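Local coordinates for protein molybdopterin adenylyltransferase (Pyrococcus furiosus, PDB 4LHB) that catalyses the adenylation of molybdopterin with ATP, a step in molybdenum-cofactor biosynthesis, and works as a homohexamer, at residues A27-F31 with V177-K182; I86-A90 with E151-V155; G98-T102 with V138-A142; F115-F121 with A142-R148; V124-S129 with T168-I172. One frame throughout, in Å; residues are numbered along the deposited sequence.

Contact 1 (A27-F31 with V177-K182); sequences APKTF and VFHILK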
# COMPACT_ATOMS: atom_id res chain seq x y z
N ALA C 27 -30.12 -12.89 11.43
CA ALA C 27 -29.20 -12.82 12.64
C ALA C 27 -28.69 -14.21 13.09
O ALA C 27 -29.49 -15.12 13.23
CB ALA C 27 -29.90 -12.14 13.79
N PRO C 28 -27.36 -14.36 13.35
CA PRO C 28 -26.73 -15.69 13.59
C PRO C 28 -27.05 -16.37 14.95
O PRO C 28 -26.92 -15.76 16.02
CB PRO C 28 -25.22 -15.39 13.47
CG PRO C 28 -25.09 -13.96 13.90
CD PRO C 28 -26.36 -13.26 13.47
N LYS C 29 -27.45 -17.66 14.86
CA LYS C 29 -27.91 -18.49 16.01
C LYS C 29 -26.74 -19.16 16.75
O LYS C 29 -26.56 -18.95 17.97
CB LYS C 29 -28.96 -19.54 15.55
CG LYS C 29 -30.41 -19.07 15.72
CD LYS C 29 -31.35 -19.44 14.57
CE LYS C 29 -32.64 -18.62 14.58
NZ LYS C 29 -33.05 -18.17 13.21
N THR C 30 -25.96 -19.94 16.01
CA THR C 30 -24.57 -20.30 16.40
C THR C 30 -23.57 -20.41 15.22
O THR C 30 -23.94 -20.70 14.09
CB THR C 30 -24.57 -21.63 17.13
OG1 THR C 30 -23.27 -21.83 17.73
CG2 THR C 30 -24.99 -22.74 16.14
N PHE C 31 -22.28 -20.26 15.51
CA PHE C 31 -21.24 -20.33 14.47
C PHE C 31 -20.32 -21.55 14.58
O PHE C 31 -20.24 -22.25 15.60
CB PHE C 31 -20.36 -19.08 14.56
CG PHE C 31 -19.66 -18.97 15.86
CD1 PHE C 31 -18.39 -19.50 16.03
CD2 PHE C 31 -20.28 -18.39 16.92
CE1 PHE C 31 -17.72 -19.41 17.25
CE2 PHE C 31 -19.63 -18.30 18.15
CZ PHE C 31 -18.35 -18.81 18.33
N VAL C 177 -17.94 -11.77 19.46
CA VAL C 177 -18.03 -12.63 18.28
C VAL C 177 -19.36 -12.51 17.55
O VAL C 177 -19.39 -12.38 16.31
CB VAL C 177 -17.67 -14.10 18.56
CG1 VAL C 177 -18.59 -14.72 19.60
CG2 VAL C 177 -17.68 -14.87 17.24
N PHE C 178 -20.46 -12.45 18.29
CA PHE C 178 -21.81 -12.35 17.65
C PHE C 178 -22.08 -10.96 17.11
O PHE C 178 -22.63 -10.83 16.02
CB PHE C 178 -22.90 -12.76 18.61
CG PHE C 178 -22.93 -14.20 18.90
CD1 PHE C 178 -23.40 -15.11 17.96
CD2 PHE C 178 -22.48 -14.67 20.12
CE1 PHE C 178 -23.42 -16.48 18.23
CE2 PHE C 178 -22.51 -16.03 20.40
CZ PHE C 178 -22.99 -16.95 19.46
N HIS C 179 -21.70 -9.93 17.85
CA HIS C 179 -21.82 -8.57 17.25
C HIS C 179 -21.10 -8.53 15.89
O HIS C 179 -21.64 -8.07 14.84
CB HIS C 179 -21.22 -7.49 18.13
CG HIS C 179 -21.91 -7.27 19.45
ND1 HIS C 179 -23.13 -7.78 19.74
CD2 HIS C 179 -21.53 -6.53 20.56
CE1 HIS C 179 -23.48 -7.38 20.98
NE2 HIS C 179 -22.50 -6.63 21.48
N ILE C 180 -19.89 -9.08 15.89
CA ILE C 180 -19.04 -9.00 14.70
C ILE C 180 -19.70 -9.79 13.60
O ILE C 180 -19.86 -9.30 12.47
CB ILE C 180 -17.58 -9.48 14.95
CG1 ILE C 180 -16.87 -8.57 15.95
CG2 ILE C 180 -16.86 -9.41 13.66
CD1 ILE C 180 -15.70 -9.13 16.70
N LEU C 181 -20.13 -11.01 13.90
CA LEU C 181 -20.64 -11.84 12.80
C LEU C 181 -21.86 -11.19 12.19
O LEU C 181 -22.07 -11.27 10.98
CB LEU C 181 -20.96 -13.24 13.26
CG LEU C 181 -19.74 -14.14 13.45
CD1 LEU C 181 -20.15 -15.32 14.35
CD2 LEU C 181 -19.22 -14.56 12.07
N LYS C 182 -22.66 -10.56 13.05
CA LYS C 182 -23.94 -9.99 12.64
C LYS C 182 -23.72 -8.79 11.72
O LYS C 182 -24.31 -8.73 10.68
CB LYS C 182 -24.80 -9.63 13.87
CG LYS C 182 -26.28 -9.37 13.54
CD LYS C 182 -26.58 -7.88 13.40
CE LYS C 182 -28.08 -7.58 13.18
NZ LYS C 182 -28.35 -6.11 13.31

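Contact 2 (I86-A90 with E151-V155); sequences IKSGA and ERIVV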
# COMPACT_ATOMS: atom_id res chain seq x y z
N ILE C 86 -11.55 -22.94 6.99
CA ILE C 86 -12.64 -22.34 6.28
C ILE C 86 -13.39 -23.38 5.45
O ILE C 86 -14.59 -23.34 5.39
CB ILE C 86 -12.18 -21.13 5.44
CG1 ILE C 86 -11.76 -19.98 6.34
CG2 ILE C 86 -13.28 -20.63 4.53
CD1 ILE C 86 -11.00 -18.90 5.59
N LYS C 87 -12.70 -24.29 4.78
CA LYS C 87 -13.40 -25.26 3.94
C LYS C 87 -14.25 -26.17 4.82
O LYS C 87 -15.34 -26.55 4.43
CB LYS C 87 -12.47 -26.14 3.10
CG LYS C 87 -13.20 -26.86 1.97
CD LYS C 87 -12.48 -28.12 1.54
CE LYS C 87 -13.25 -28.89 0.47
NZ LYS C 87 -12.70 -28.75 -0.91
N SER C 88 -13.79 -26.48 6.01
CA SER C 88 -14.61 -27.24 6.95
C SER C 88 -15.85 -26.53 7.49
O SER C 88 -16.42 -27.02 8.45
CB SER C 88 -13.77 -27.55 8.17
OG SER C 88 -12.62 -28.14 7.73
N GLY C 89 -16.17 -25.34 6.97
CA GLY C 89 -17.31 -24.54 7.37
C GLY C 89 -17.08 -23.55 8.50
O GLY C 89 -18.05 -22.95 8.98
N ALA C 90 -15.84 -23.35 8.97
CA ALA C 90 -15.62 -22.30 10.00
C ALA C 90 -16.03 -20.90 9.54
O ALA C 90 -15.69 -20.51 8.42
CB ALA C 90 -14.19 -22.26 10.45
N GLU C 151 -21.13 -14.11 -1.08
CA GLU C 151 -22.02 -13.97 0.07
C GLU C 151 -21.37 -14.28 1.44
O GLU C 151 -21.60 -13.55 2.43
CB GLU C 151 -23.27 -14.82 -0.14
CG GLU C 151 -24.42 -14.54 0.86
CD GLU C 151 -25.81 -14.71 0.26
OE1 GLU C 151 -26.75 -14.10 0.81
OE2 GLU C 151 -25.99 -15.43 -0.76
N ARG C 152 -20.59 -15.36 1.52
CA ARG C 152 -19.95 -15.82 2.79
C ARG C 152 -18.91 -14.85 3.46
O ARG C 152 -18.27 -14.10 2.78
CB ARG C 152 -19.35 -17.21 2.54
CG ARG C 152 -18.83 -17.89 3.78
CD ARG C 152 -18.40 -19.33 3.50
NE ARG C 152 -17.83 -19.92 4.72
CZ ARG C 152 -17.09 -21.02 4.77
NH1 ARG C 152 -16.81 -21.70 3.67
NH2 ARG C 152 -16.61 -21.44 5.94
N ILE C 153 -18.78 -14.90 4.79
CA ILE C 153 -17.95 -14.02 5.63
C ILE C 153 -17.16 -14.91 6.50
O ILE C 153 -17.68 -15.92 6.92
CB ILE C 153 -18.85 -13.13 6.56
CG1 ILE C 153 -18.87 -11.74 6.00
CG2 ILE C 153 -18.43 -13.05 8.03
CD1 ILE C 153 -19.03 -11.73 4.50
N VAL C 154 -15.90 -14.59 6.76
CA VAL C 154 -15.12 -15.30 7.78
C VAL C 154 -14.41 -14.30 8.65
O VAL C 154 -13.93 -13.31 8.16
CB VAL C 154 -14.12 -16.32 7.19
CG1 VAL C 154 -13.33 -17.00 8.30
CG2 VAL C 154 -14.85 -17.38 6.38
N VAL C 155 -14.36 -14.54 9.95
CA VAL C 155 -13.77 -13.56 10.84
C VAL C 155 -12.54 -14.26 11.35
O VAL C 155 -12.62 -15.41 11.78
CB VAL C 155 -14.69 -13.19 12.05
CG1 VAL C 155 -14.01 -12.20 13.01
CG2 VAL C 155 -15.99 -12.58 11.54

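Contact 3 (G98-T102 with V138-A142); sequences GTGIT and VLTRA. With SO4 (sulfate ion), chain F.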
# COMPACT_ATOMS: atom_id res chain seq x y z
N GLY C 98 3.02 -16.32 16.44
CA GLY C 98 3.64 -15.84 15.20
C GLY C 98 3.36 -14.38 14.94
O GLY C 98 3.40 -13.92 13.75
N THR C 99 3.00 -13.66 16.02
CA THR C 99 2.54 -12.28 15.91
C THR C 99 3.61 -11.29 16.34
O THR C 99 3.45 -10.10 16.15
CB THR C 99 1.26 -11.95 16.73
OG1 THR C 99 1.57 -11.94 18.13
CG2 THR C 99 0.03 -12.84 16.35
N GLY C 100 4.72 -11.79 16.87
CA GLY C 100 5.82 -10.92 17.35
C GLY C 100 6.71 -10.27 16.31
O GLY C 100 6.43 -10.26 15.10
N ILE C 101 7.83 -9.75 16.79
CA ILE C 101 8.76 -9.02 15.96
C ILE C 101 10.05 -9.78 15.50
O ILE C 101 10.97 -9.15 14.94
CB ILE C 101 9.11 -7.67 16.62
CG1 ILE C 101 9.84 -7.88 17.95
CG2 ILE C 101 7.85 -6.80 16.72
CD1 ILE C 101 10.56 -6.62 18.40
N THR C 102 10.11 -11.11 15.66
CA THR C 102 11.26 -11.89 15.13
C THR C 102 11.05 -12.15 13.66
O THR C 102 9.96 -11.89 13.15
CB THR C 102 11.42 -13.25 15.78
OG1 THR C 102 10.32 -14.11 15.41
CG2 THR C 102 11.52 -13.13 17.31
N VAL C 138 3.78 -2.20 23.75
CA VAL C 138 4.48 -1.71 22.54
C VAL C 138 4.88 -2.89 21.63
O VAL C 138 4.91 -2.74 20.41
CB VAL C 138 5.66 -0.79 22.97
CG1 VAL C 138 6.71 -0.59 21.90
CG2 VAL C 138 5.08 0.55 23.43
N LEU C 139 5.13 -4.07 22.23
CA LEU C 139 5.39 -5.28 21.48
C LEU C 139 4.15 -6.09 21.15
O LEU C 139 4.22 -7.00 20.34
CB LEU C 139 6.35 -6.20 22.24
CG LEU C 139 7.78 -5.68 22.25
CD1 LEU C 139 8.65 -6.50 23.14
CD2 LEU C 139 8.30 -5.67 20.83
N THR C 140 3.02 -5.81 21.80
CA THR C 140 1.84 -6.64 21.58
C THR C 140 1.27 -6.37 20.19
O THR C 140 0.97 -5.20 19.81
CB THR C 140 0.69 -6.41 22.57
OG1 THR C 140 1.16 -6.42 23.91
CG2 THR C 140 -0.32 -7.50 22.40
N ARG C 141 1.15 -7.45 19.43
CA ARG C 141 0.50 -7.34 18.13
C ARG C 141 -0.58 -8.40 18.02
O ARG C 141 -0.44 -9.53 18.49
CB ARG C 141 1.55 -7.36 17.01
CG ARG C 141 2.75 -6.44 17.30
CD ARG C 141 3.66 -6.13 16.10
NE ARG C 141 3.69 -7.29 15.24
CZ ARG C 141 3.98 -7.28 13.95
NH1 ARG C 141 4.35 -6.14 13.34
NH2 ARG C 141 3.93 -8.42 13.27
N ALA C 142 -1.72 -8.00 17.50
CA ALA C 142 -2.86 -8.88 17.39
C ALA C 142 -3.75 -8.16 16.46
O ALA C 142 -3.72 -6.94 16.40
CB ALA C 142 -3.58 -9.03 18.71
S SO4 F . 3.98 -14.63 19.68
O1 SO4 F . 4.41 -16.03 19.83
O2 SO4 F . 5.07 -13.76 19.18
O3 SO4 F . 2.92 -14.58 18.65
O4 SO4 F . 3.55 -14.06 21.00
O HOH W 1 3.23 -11.55 12.62

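Contact 4 (F115-F121 with A142-R148); sequences FDKELSF and ATAGIIR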
# COMPACT_ATOMS: atom_id res chain seq x y z
N PHE C 115 -7.79 -9.56 4.37
CA PHE C 115 -8.97 -8.97 4.96
C PHE C 115 -9.65 -8.01 4.02
O PHE C 115 -9.00 -7.12 3.55
CB PHE C 115 -8.61 -8.11 6.19
CG PHE C 115 -8.07 -8.88 7.33
CD1 PHE C 115 -8.30 -10.23 7.46
CD2 PHE C 115 -7.32 -8.24 8.30
CE1 PHE C 115 -7.78 -10.95 8.53
CE2 PHE C 115 -6.80 -8.94 9.38
CZ PHE C 115 -7.03 -10.30 9.49
N ASP C 116 -10.95 -8.13 3.80
CA ASP C 116 -11.69 -7.06 3.12
C ASP C 116 -12.04 -5.92 4.07
O ASP C 116 -12.19 -4.80 3.63
CB ASP C 116 -12.92 -7.60 2.43
CG ASP C 116 -12.58 -8.67 1.45
OD1 ASP C 116 -12.57 -8.38 0.25
OD2 ASP C 116 -12.29 -9.81 1.86
N LYS C 117 -12.16 -6.17 5.37
CA LYS C 117 -12.40 -5.10 6.33
C LYS C 117 -11.56 -5.41 7.55
O LYS C 117 -11.49 -6.56 7.95
CB LYS C 117 -13.90 -5.03 6.72
CG LYS C 117 -14.52 -3.63 6.57
CD LYS C 117 -15.51 -3.56 5.43
CE LYS C 117 -15.64 -2.21 4.75
NZ LYS C 117 -16.16 -1.03 5.48
N GLU C 118 -10.86 -4.43 8.10
CA GLU C 118 -10.05 -4.68 9.28
C GLU C 118 -10.73 -4.15 10.55
O GLU C 118 -11.37 -3.15 10.49
CB GLU C 118 -8.65 -4.07 9.15
CG GLU C 118 -7.60 -4.86 9.96
CD GLU C 118 -6.40 -4.04 10.46
OE1 GLU C 118 -6.30 -2.83 10.12
OE2 GLU C 118 -5.56 -4.65 11.22
N LEU C 119 -10.59 -4.83 11.68
CA LEU C 119 -11.29 -4.43 12.90
C LEU C 119 -10.31 -3.66 13.74
O LEU C 119 -9.14 -3.70 13.45
CB LEU C 119 -11.87 -5.64 13.65
CG LEU C 119 -12.89 -6.48 12.84
CD1 LEU C 119 -13.46 -7.73 13.54
CD2 LEU C 119 -14.01 -5.61 12.33
N SER C 120 -10.79 -2.95 14.76
CA SER C 120 -9.92 -2.26 15.74
C SER C 120 -9.58 -3.19 16.92
O SER C 120 -9.39 -2.75 18.06
CB SER C 120 -10.63 -1.04 16.31
OG SER C 120 -11.42 -0.40 15.33
N PHE C 121 -9.52 -4.49 16.65
CA PHE C 121 -9.28 -5.46 17.68
C PHE C 121 -7.95 -5.31 18.41
O PHE C 121 -7.87 -5.56 19.61
CB PHE C 121 -9.39 -6.84 17.08
CG PHE C 121 -9.15 -7.92 18.05
CD1 PHE C 121 -10.21 -8.54 18.68
CD2 PHE C 121 -7.85 -8.31 18.34
CE1 PHE C 121 -9.98 -9.55 19.62
CE2 PHE C 121 -7.61 -9.32 19.26
CZ PHE C 121 -8.68 -9.94 19.91
N ALA C 142 -1.72 -8.00 17.50
CA ALA C 142 -2.86 -8.88 17.39
C ALA C 142 -3.75 -8.16 16.46
O ALA C 142 -3.72 -6.94 16.40
CB ALA C 142 -3.58 -9.03 18.71
N THR C 143 -4.55 -8.91 15.72
CA THR C 143 -5.35 -8.29 14.69
C THR C 143 -6.58 -9.11 14.48
O THR C 143 -6.62 -10.28 14.88
CB THR C 143 -4.56 -8.19 13.36
OG1 THR C 143 -5.27 -7.35 12.45
CG2 THR C 143 -4.34 -9.59 12.72
N ALA C 144 -7.56 -8.53 13.81
CA ALA C 144 -8.76 -9.27 13.41
C ALA C 144 -9.34 -8.62 12.17
O ALA C 144 -9.22 -7.41 11.98
CB ALA C 144 -9.77 -9.30 14.56
N GLY C 145 -9.97 -9.39 11.30
CA GLY C 145 -10.57 -8.82 10.14
C GLY C 145 -11.51 -9.80 9.51
O GLY C 145 -11.57 -10.96 9.96
N ILE C 146 -12.15 -9.36 8.42
CA ILE C 146 -13.14 -10.12 7.70
C ILE C 146 -12.65 -10.45 6.32
O ILE C 146 -12.29 -9.55 5.57
CB ILE C 146 -14.44 -9.30 7.52
CG1 ILE C 146 -15.03 -9.01 8.89
CG2 ILE C 146 -15.48 -10.06 6.73
CD1 ILE C 146 -14.35 -7.84 9.53
N ILE C 147 -12.71 -11.72 5.96
CA ILE C 147 -12.54 -12.14 4.60
C ILE C 147 -13.95 -12.42 4.05
O ILE C 147 -14.68 -13.17 4.66
CB ILE C 147 -11.71 -13.46 4.53
CG1 ILE C 147 -10.38 -13.34 5.30
CG2 ILE C 147 -11.48 -13.92 3.09
CD1 ILE C 147 -9.53 -14.62 5.36
N ARG C 148 -14.30 -11.88 2.90
CA ARG C 148 -15.57 -12.13 2.26
C ARG C 148 -15.52 -12.88 0.93
O ARG C 148 -14.70 -12.56 0.08
CB ARG C 148 -16.15 -10.81 1.85
CG ARG C 148 -16.50 -9.88 2.95
CD ARG C 148 -16.75 -8.56 2.27
NE ARG C 148 -17.19 -7.58 3.22
CZ ARG C 148 -17.14 -6.28 2.99
NH1 ARG C 148 -16.64 -5.86 1.85
NH2 ARG C 148 -17.59 -5.42 3.90

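Contact 5 (V124-S129 with T168-I172); sequences VFRAKS and TGLEI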
# COMPACT_ATOMS: atom_id res chain seq x y z
N VAL C 124 -8.08 -2.52 21.06
CA VAL C 124 -8.87 -2.93 22.23
C VAL C 124 -8.09 -3.96 23.07
O VAL C 124 -7.90 -3.78 24.29
CB VAL C 124 -10.27 -3.41 21.81
CG1 VAL C 124 -10.91 -4.19 22.95
CG2 VAL C 124 -11.11 -2.19 21.38
N PHE C 125 -7.56 -4.95 22.37
CA PHE C 125 -6.62 -5.91 22.96
C PHE C 125 -5.51 -5.20 23.71
O PHE C 125 -5.21 -5.53 24.84
CB PHE C 125 -5.98 -6.82 21.88
CG PHE C 125 -5.17 -7.92 22.45
CD1 PHE C 125 -5.72 -9.16 22.65
CD2 PHE C 125 -3.87 -7.71 22.85
CE1 PHE C 125 -4.99 -10.19 23.22
CE2 PHE C 125 -3.13 -8.71 23.44
CZ PHE C 125 -3.69 -9.96 23.61
N ARG C 126 -4.86 -4.26 23.06
CA ARG C 126 -3.78 -3.57 23.72
C ARG C 126 -4.25 -2.76 24.91
O ARG C 126 -3.56 -2.74 25.93
CB ARG C 126 -2.96 -2.72 22.71
CG ARG C 126 -1.96 -3.59 21.96
CD ARG C 126 -0.99 -2.87 21.05
NE ARG C 126 -1.66 -2.30 19.90
CZ ARG C 126 -2.10 -2.99 18.86
NH1 ARG C 126 -1.92 -4.30 18.80
NH2 ARG C 126 -2.74 -2.37 17.89
N ALA C 127 -5.43 -2.15 24.82
CA ALA C 127 -5.96 -1.37 25.97
C ALA C 127 -6.19 -2.29 27.17
O ALA C 127 -5.74 -1.98 28.26
CB ALA C 127 -7.22 -0.60 25.63
N LYS C 128 -6.84 -3.41 26.98
CA LYS C 128 -7.06 -4.28 28.13
C LYS C 128 -5.72 -4.78 28.66
O LYS C 128 -5.48 -4.79 29.87
CB LYS C 128 -7.98 -5.47 27.78
CG LYS C 128 -8.40 -6.33 28.98
CD LYS C 128 -9.34 -5.59 29.94
CE LYS C 128 -9.64 -6.37 31.23
NZ LYS C 128 -8.79 -5.97 32.40
N SER C 129 -4.82 -5.18 27.77
CA SER C 129 -3.53 -5.74 28.14
C SER C 129 -2.67 -4.77 28.90
O SER C 129 -1.89 -5.18 29.74
CB SER C 129 -2.77 -6.19 26.91
OG SER C 129 -3.33 -7.36 26.39
N THR C 168 -6.69 -12.84 27.61
CA THR C 168 -7.19 -11.49 27.39
C THR C 168 -7.89 -11.41 26.04
O THR C 168 -8.95 -10.79 25.93
CB THR C 168 -6.07 -10.45 27.43
OG1 THR C 168 -5.08 -10.84 28.40
CG2 THR C 168 -6.61 -9.09 27.83
N GLY C 169 -7.34 -12.05 25.00
CA GLY C 169 -8.03 -12.09 23.69
C GLY C 169 -9.38 -12.79 23.69
O GLY C 169 -10.38 -12.36 23.05
N LEU C 170 -9.42 -13.89 24.43
CA LEU C 170 -10.65 -14.65 24.61
C LEU C 170 -11.74 -13.83 25.33
O LEU C 170 -12.91 -13.91 24.99
CB LEU C 170 -10.36 -15.95 25.33
CG LEU C 170 -9.73 -17.01 24.42
CD1 LEU C 170 -9.14 -18.16 25.24
CD2 LEU C 170 -10.69 -17.48 23.35
N GLU C 171 -11.37 -13.04 26.30
CA GLU C 171 -12.38 -12.20 26.90
C GLU C 171 -13.11 -11.40 25.78
O GLU C 171 -14.34 -11.29 25.74
CB GLU C 171 -11.74 -11.25 27.90
CG GLU C 171 -11.87 -11.57 29.39
CD GLU C 171 -11.77 -10.28 30.24
OE1 GLU C 171 -12.54 -9.31 29.98
OE2 GLU C 171 -10.91 -10.23 31.17
N ILE C 172 -12.31 -10.88 24.83
CA ILE C 172 -12.83 -9.94 23.83
C ILE C 172 -13.63 -10.65 22.76
O ILE C 172 -14.70 -10.19 22.36
CB ILE C 172 -11.71 -9.03 23.26
CG1 ILE C 172 -11.03 -8.26 24.40
CG2 ILE C 172 -12.26 -8.02 22.26
CD1 ILE C 172 -9.70 -7.65 24.01

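Contact 1 (A27-F31 with V177-K182)
The F31 ring carries V177 CG2 on one face, a CH-pi contact with the methyl 4.2 Å from the ring centroid, while F178 meets the ring at its edge. The two phenyl groups form an offset edge-to-face pair, planes at 68°, with F31 CE2 3.9 Å from F178 CZ; it is the edge of F31 that turns to the face of F178. L181 CD1 comes in obliquely and touches F31 CB at 3.8 Å. F31 CG sits between its own backbone N and carbonyl carbon (chi1 62°), which drops the ring among V177, F178 and L181, one turn of helix. With F31 cut back to an alanine, the F178 ring would probably lose its aromatic mate and a gap open beside V177 and L181. Further out, P28 lies against the same helix: its CD is 3.9 Å from K182 CG, and its CG packs on L181 CB. The segment 27-31 leads into strand 32-38 and lies along the C-terminal part of helix 163-184. L62 takes the T30 hydroxyl bond through its O and touches both aromatic rings, whereas V92 of strand 92-96 touches F31, V177 and L181.

Contact 2 (I86-A90 with E151-V155)
An extended R152 chain, with CG anti to the backbone N (chi1 -172°) and no bend from CG to NE, carries its guanidinium to the end of helix 75-87, where I86 and A90 offer their carbonyl oxygens. R152 NH2 donates to both: I86 O lies 2.8 Å from it, near the guanidinium plane, and is met in its own carbonyl plane on a lone pair. A90 O is also 2.8 Å from R152 NH2, but here the donor stands above the carbonyl plane and the N-H...O angle is only 132°. R152 NH1 adds a weak bond to I86 O. The same I86 O takes G89 N at 3.0 Å, part of a Schellman motif that ends the helix, with G89, at positive phi, as its C-prime residue. The arginine thus binds carbonyls at the C-terminal end of a helix, where its positive charge probably suits the helix dipole. I86 CG2 lies over one face of the guanidinium, 3.7 Å from R152 NH2, while I86 CG1 packs on V154 CG1 at 3.9 Å. The contact ties the end of helix 75-87 to the start of strand 153-159, which runs between strands 92-96 and 143-148; I76 of a neighbouring subunit packs on I86, R152 and V154, and V66 of strand 64-71 touches A90.

Contact 3 (G98-T102 with V138-A142)
T99 and R141 join two loops at one end of the sheet of this MoaB/Mog-family fold: 98-102 is a glycine-rich turn following strand 92-96, and the loop 138-142 leads into strand 143-148. Among the hydrogen bonds, the firmest across the contact runs from R141 NE to T99 O at 3.0 Å. It is nearly straight (164°), lies near the guanidinium plane and arrives almost along the C=O axis. R141 NH2 adds a weak bond to the same oxygen; a bend at chi3 (-33°) turns the edge of the guanidinium to T99 O. A water accepts weakly from R141 NH2 and donates to G98 O, so the arginine also reaches that carbonyl indirectly. Beyond the two loops R141 NH2 forms a salt bridge with E109, and R141 NH1 donates to the backbone O of E118 of a neighbouring subunit. The apolar part is small: I101 CD1 meets L139 CD2 at 3.5 Å, the side chains crossing at about a right angle, and L119 of that same neighbouring subunit packs on I101. A sulfate, probably from the crystallisation liquor, sits at the glycine-rich loop and accepts a bond from T99 N and another from G161 N; it may mark a place for a phosphate of the nucleotide. G100 lies so near the anion that a side chain there would collide with it. T99 OG1 stands 3.0 Å from sulfate O3 and 3.2 Å from R141 O, while T99 N points its hydrogen at sulfate O3 over 2.8 Å, at 168°.

Contact 4 (F115-F121 with A142-R148)
G145 CA sits over the centre of the F115 ring, 3.6 Å from its centroid and only 3° off the ring normal, a CH-pi contact that a side chain on G145 would block. F115 CG is anti to the carbonyl carbon (chi1 -66°), which lays the ring flat over G145, its edge meeting T143 OG1 and I147 CG1. Losing the ring to an alanine at F115 is likely to uncover G145 CA and open a gap between T143 and I147. On the other face of the sheet L119 CD2 packs on I146 CD1 at 3.6 Å, the side chains crossing at about a right angle, and F121 CB rests on A144 CB at 3.5 Å. The short strand 117-118 runs antiparallel to strand 143-148 at the margin of the chain's mixed sheet, and D116 and K117, both opposite I146, make a classic beta bulge. I146 O accepts D116 N and, weakly, K117 N; I146 N returns a bond to K117 O, and L119 N bonds to A144 O. At the polar edge E118, its chain extended, receives a weak bond from T143 OG1 on OE2, 3.0 Å away. R148 N donates to D116 OD2 at 3.1 Å, almost straight (170°) but from above the carboxylate plane, and K75 of a neighbouring subunit forms a salt bridge with that same oxygen. K117 NZ reaches another subunit, bonding to G100 O and pairing with E109 there.

Contact 5 (V124-S129 with T168-I172)
Two helices, 121-133 and 163-184, pack against one another here: the axes of their short segments approach to 9.8 Å, with 124° between chain directions, and V124, F125 and K128 meet T168, G169 and I172. The closest backbone approach is F125 to G169, whose lack of a side chain lets the F125 ring come near: F125 CE1 lies 3.5 Å from G169 N, and even a methyl at that glycine would be tight against the ring. F125 CG lies anti to the backbone N (chi1 -172°), which swings the ring from the side of its helix onto the other one. I172 fills the place beside it, its CD1 touching F125 CA at 3.7 Å and V124 CG1 at 3.8 Å. T168 CG2 packs on K128 CG at 3.5 Å and lies beside S129 OG. S129 OG turns to its own helix, bonding to F125 O, which also takes S129 N from the opposite face of its plane. K128 NZ pairs with E131 and T168 OG1 bonds to N164 O, each on its own helix, while E171 OE1 bonds to Y135 OH of a neighbouring subunit. P160 and T140 also touch F125, L170 of helix 163-184 is packed on helix 51-60, and of that neighbouring subunit T137 packs on V124 and V138 on I172.

The sheet and helix 163-184 tie most of these contacts together. Contacts 2 and 4 are neighbours in the sheet: V154 N lies 2.8 Å from I147 O, a probable hydrogen bond between strands 153-159 and 143-148. Contact 1 touches both, L181 CD2 on V155 CG2 at 3.8 Å and I180 CG2 on L119 CD1 at 3.8 Å, and shares its helix with contact 5. Contact 5 adjoins contact 4 through F121 CE1 and I172 CG2, 3.8 Å apart. The sulfate belongs to contact 3, which shares A142 with contact 4 and touches contact 5, yet the centre of contact 3 lies about 28 Å from that of contact 1.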